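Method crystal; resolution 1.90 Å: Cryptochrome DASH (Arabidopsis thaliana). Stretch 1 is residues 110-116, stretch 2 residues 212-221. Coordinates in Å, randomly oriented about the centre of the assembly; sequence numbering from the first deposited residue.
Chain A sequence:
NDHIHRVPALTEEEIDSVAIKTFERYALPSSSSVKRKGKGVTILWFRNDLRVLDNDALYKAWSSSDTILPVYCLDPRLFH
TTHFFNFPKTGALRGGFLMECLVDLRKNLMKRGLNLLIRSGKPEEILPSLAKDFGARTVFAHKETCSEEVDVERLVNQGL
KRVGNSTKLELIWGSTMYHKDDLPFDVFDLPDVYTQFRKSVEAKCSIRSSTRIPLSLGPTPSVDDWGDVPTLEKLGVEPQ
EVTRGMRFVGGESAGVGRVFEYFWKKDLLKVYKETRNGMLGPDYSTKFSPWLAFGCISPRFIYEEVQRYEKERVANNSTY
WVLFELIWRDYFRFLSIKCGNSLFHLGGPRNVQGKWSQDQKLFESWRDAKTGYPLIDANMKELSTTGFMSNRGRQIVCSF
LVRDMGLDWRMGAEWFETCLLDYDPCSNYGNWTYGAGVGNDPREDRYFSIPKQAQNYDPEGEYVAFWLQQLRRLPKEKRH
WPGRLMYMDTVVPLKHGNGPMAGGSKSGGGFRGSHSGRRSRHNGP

Stretch 1 110-116: MKRGLNL
Stretch 2, residues 212-221: RIPLSLGPTP

How does stretch 2 first meet stretch 1? It approaches through backbone carbonyls that receive one long side chain. Stretch 1 comes out of a helix that begins earlier in the chain and then turns, with Gly113 N bonded to Met110 O at 3.0 Å; stretch 2 has no regular helix or strand. Arg212 makes no contact. Beyond it, with Ile213 at phi/psi -110/134 and Pro214 at -66/154, the chain is extended, and the buried Arg112, its CA-to-CB bond directed toward stretch 2, reaches it with chi1 -48° (m), chi2 -125° and chi3 t. Arg112 NH1 donates to Pro214 O at 3.1 Å, nearly straight at 161°, and lies 3.2 Å from Ile213 O. Both carbonyls sit at the guanidinium edge, near its plane, where the N-H groups point. Ile213 CG2 is 3.7 Å from Arg112 NH1.

What do Leu215 and Ser216 add? Leu215 (-73/-21; chi1 m, chi2 t) starts its CB away from stretch 1, yet its end returns, placing CD2 over one guanidinium face, 4.0 Å from Arg112 NH1. An apolar methyl suits that face because the N-H bonds lie in the plane. Leu215 O makes a CA-H...O contact with Arg112 CA at 3.3 Å. A water donates to Lys111 O at 3.1 Å and to Leu215 O at 3.2 Å, joining two carbonyls that could not bond each other. Ser216 (-117/117; chi1 t) points its CB away, although its CA is 4.9 Å from that of Arg112.

Where do the backbones lock together? Arg112 O (its residue at -101/15) accepts a hydrogen bond from Leu217 N at 2.8 Å and 167°, and a weak one from Gly218 N at 3.4 Å and 131°. The CA atoms of Gly113 and Gly218 are 4.6 Å apart; this pair follows Arg112 with Ser216 in the same sense, so the two chains run roughly the same way here. Gly113 adopts 87/11, where a CB would jam against the preceding carbonyl. Gly218, at -68/-180, sets its CA 3.5 Å from Gly113 O in a CA-H...O contact; a CB there would clash with Gly113 O at 2.6 Å.

Which side chains close the contact? Leu217 (-119/-9) and Leu114 (-118/-160) are both m,t, and Leu114 CD1 packs 3.5 Å from Leu217 CB, burying apolar surface. After the cis peptide before Pro219 (-93/176), Thr220 (-108/171; chi1 p) directs its CB toward stretch 1. Thr220 CG2 lies 3.5 Å from Leu114 CD2, while Thr220 OG1 donates to Pro221 O at 3.0 Å, so the hydroxyl is satisfied within its own stretch.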

# COMPACT_ATOMS: atom_id res chain seq x y z
N MET A 110 14.80 1.70 18.03
CA MET A 110 15.90 1.52 18.97
C MET A 110 17.02 2.52 18.71
O MET A 110 17.65 3.01 19.65
CB MET A 110 16.43 0.09 18.89
CG MET A 110 15.44 -0.94 19.39
SD MET A 110 16.08 -2.60 19.35
CE MET A 110 15.12 -3.34 20.61
N LYS A 111 17.27 2.84 17.45
CA LYS A 111 18.33 3.79 17.14
C LYS A 111 18.05 5.17 17.72
O LYS A 111 18.98 5.95 17.95
CB LYS A 111 18.54 3.88 15.63
CG LYS A 111 18.89 2.53 15.03
CD LYS A 111 19.39 2.63 13.60
CE LYS A 111 18.38 3.29 12.69
NZ LYS A 111 18.70 3.01 11.27
N ARG A 112 16.78 5.47 17.97
CA ARG A 112 16.40 6.76 18.54
C ARG A 112 16.11 6.66 20.04
O ARG A 112 15.51 7.57 20.62
CB ARG A 112 15.19 7.32 17.80
CG ARG A 112 15.32 7.28 16.29
CD ARG A 112 15.13 8.63 15.63
NE ARG A 112 15.21 8.51 14.18
CZ ARG A 112 15.08 9.52 13.32
NH1 ARG A 112 14.86 10.75 13.76
NH2 ARG A 112 15.17 9.29 12.01
N GLY A 113 16.52 5.56 20.66
CA GLY A 113 16.30 5.41 22.09
C GLY A 113 14.97 4.81 22.54
O GLY A 113 14.64 4.84 23.72
N LEU A 114 14.21 4.25 21.61
CA LEU A 114 12.92 3.65 21.97
C LEU A 114 12.98 2.17 21.64
O LEU A 114 14.05 1.59 21.50
CB LEU A 114 11.78 4.30 21.18
CG LEU A 114 11.48 5.78 21.44
CD1 LEU A 114 10.51 6.31 20.39
CD2 LEU A 114 10.91 5.96 22.84
N ASN A 115 11.81 1.56 21.51
CA ASN A 115 11.71 0.16 21.14
C ASN A 115 10.26 -0.03 20.71
O ASN A 115 9.46 0.89 20.83
CB ASN A 115 12.01 -0.77 22.31
CG ASN A 115 12.36 -2.18 21.86
OD1 ASN A 115 11.98 -2.62 20.77
ND2 ASN A 115 13.08 -2.91 22.71
N LEU A 116 9.93 -1.21 20.23
CA LEU A 116 8.56 -1.49 19.81
C LEU A 116 8.02 -2.68 20.58
O LEU A 116 8.58 -3.78 20.52
CB LEU A 116 8.52 -1.80 18.31
CG LEU A 116 7.16 -2.14 17.69
CD1 LEU A 116 6.24 -0.92 17.71
CD2 LEU A 116 7.38 -2.61 16.25
N ARG A 212 9.74 16.96 10.83
CA ARG A 212 11.09 16.59 11.27
C ARG A 212 11.03 15.91 12.62
O ARG A 212 10.39 16.40 13.55
CB ARG A 212 11.99 17.82 11.35
CG ARG A 212 12.07 18.61 10.06
CD ARG A 212 12.29 17.69 8.87
NE ARG A 212 11.54 18.15 7.71
CZ ARG A 212 12.08 18.63 6.60
NH1 ARG A 212 13.41 18.72 6.49
NH2 ARG A 212 11.31 19.04 5.61
N ILE A 213 11.73 14.79 12.73
CA ILE A 213 11.75 13.99 13.94
C ILE A 213 13.11 14.05 14.63
O ILE A 213 14.15 13.91 13.98
CB ILE A 213 11.44 12.51 13.61
CG1 ILE A 213 10.11 12.40 12.85
CG2 ILE A 213 11.42 11.68 14.87
CD1 ILE A 213 8.88 12.88 13.62
N PRO A 214 13.12 14.27 15.96
CA PRO A 214 14.40 14.33 16.68
C PRO A 214 15.15 13.01 16.69
O PRO A 214 14.54 11.94 16.59
CB PRO A 214 13.99 14.79 18.08
CG PRO A 214 12.58 14.28 18.22
CD PRO A 214 11.99 14.57 16.85
N LEU A 215 16.47 13.08 16.81
CA LEU A 215 17.29 11.88 16.83
C LEU A 215 17.16 11.12 18.14
O LEU A 215 17.44 9.92 18.21
CB LEU A 215 18.76 12.24 16.58
CG LEU A 215 19.06 12.72 15.16
CD1 LEU A 215 20.53 13.10 15.03
CD2 LEU A 215 18.70 11.62 14.17
N SER A 216 16.72 11.81 19.18
CA SER A 216 16.55 11.20 20.50
C SER A 216 15.07 11.28 20.86
O SER A 216 14.52 12.38 21.00
CB SER A 216 17.38 11.95 21.54
OG SER A 216 17.02 11.57 22.86
N LEU A 217 14.43 10.12 21.01
CA LEU A 217 13.00 10.07 21.32
C LEU A 217 12.67 9.38 22.64
O LEU A 217 11.51 9.40 23.08
CB LEU A 217 12.26 9.35 20.19
CG LEU A 217 12.28 10.00 18.81
CD1 LEU A 217 11.71 9.02 17.78
CD2 LEU A 217 11.46 11.28 18.83
N GLY A 218 13.66 8.74 23.25
CA GLY A 218 13.44 8.04 24.50
C GLY A 218 13.14 8.96 25.67
O GLY A 218 13.12 10.18 25.53
N PRO A 219 12.92 8.39 26.87
CA PRO A 219 12.96 6.96 27.17
C PRO A 219 11.57 6.33 27.07
O PRO A 219 10.57 7.02 26.85
CB PRO A 219 13.46 6.94 28.60
CG PRO A 219 12.69 8.09 29.19
CD PRO A 219 12.76 9.18 28.11
N THR A 220 11.53 5.01 27.24
CA THR A 220 10.28 4.27 27.22
C THR A 220 10.06 3.86 28.67
O THR A 220 10.94 4.05 29.51
CB THR A 220 10.41 2.97 26.43
OG1 THR A 220 11.33 2.10 27.10
CG2 THR A 220 10.91 3.24 25.01
N PRO A 221 8.89 3.30 28.99
CA PRO A 221 8.68 2.89 30.39
C PRO A 221 9.53 1.64 30.55
O PRO A 221 10.05 1.11 29.57
CB PRO A 221 7.19 2.57 30.45
CG PRO A 221 6.60 3.42 29.35
CD PRO A 221 7.62 3.26 28.24
O HOH W 1 18.99 8.32 15.92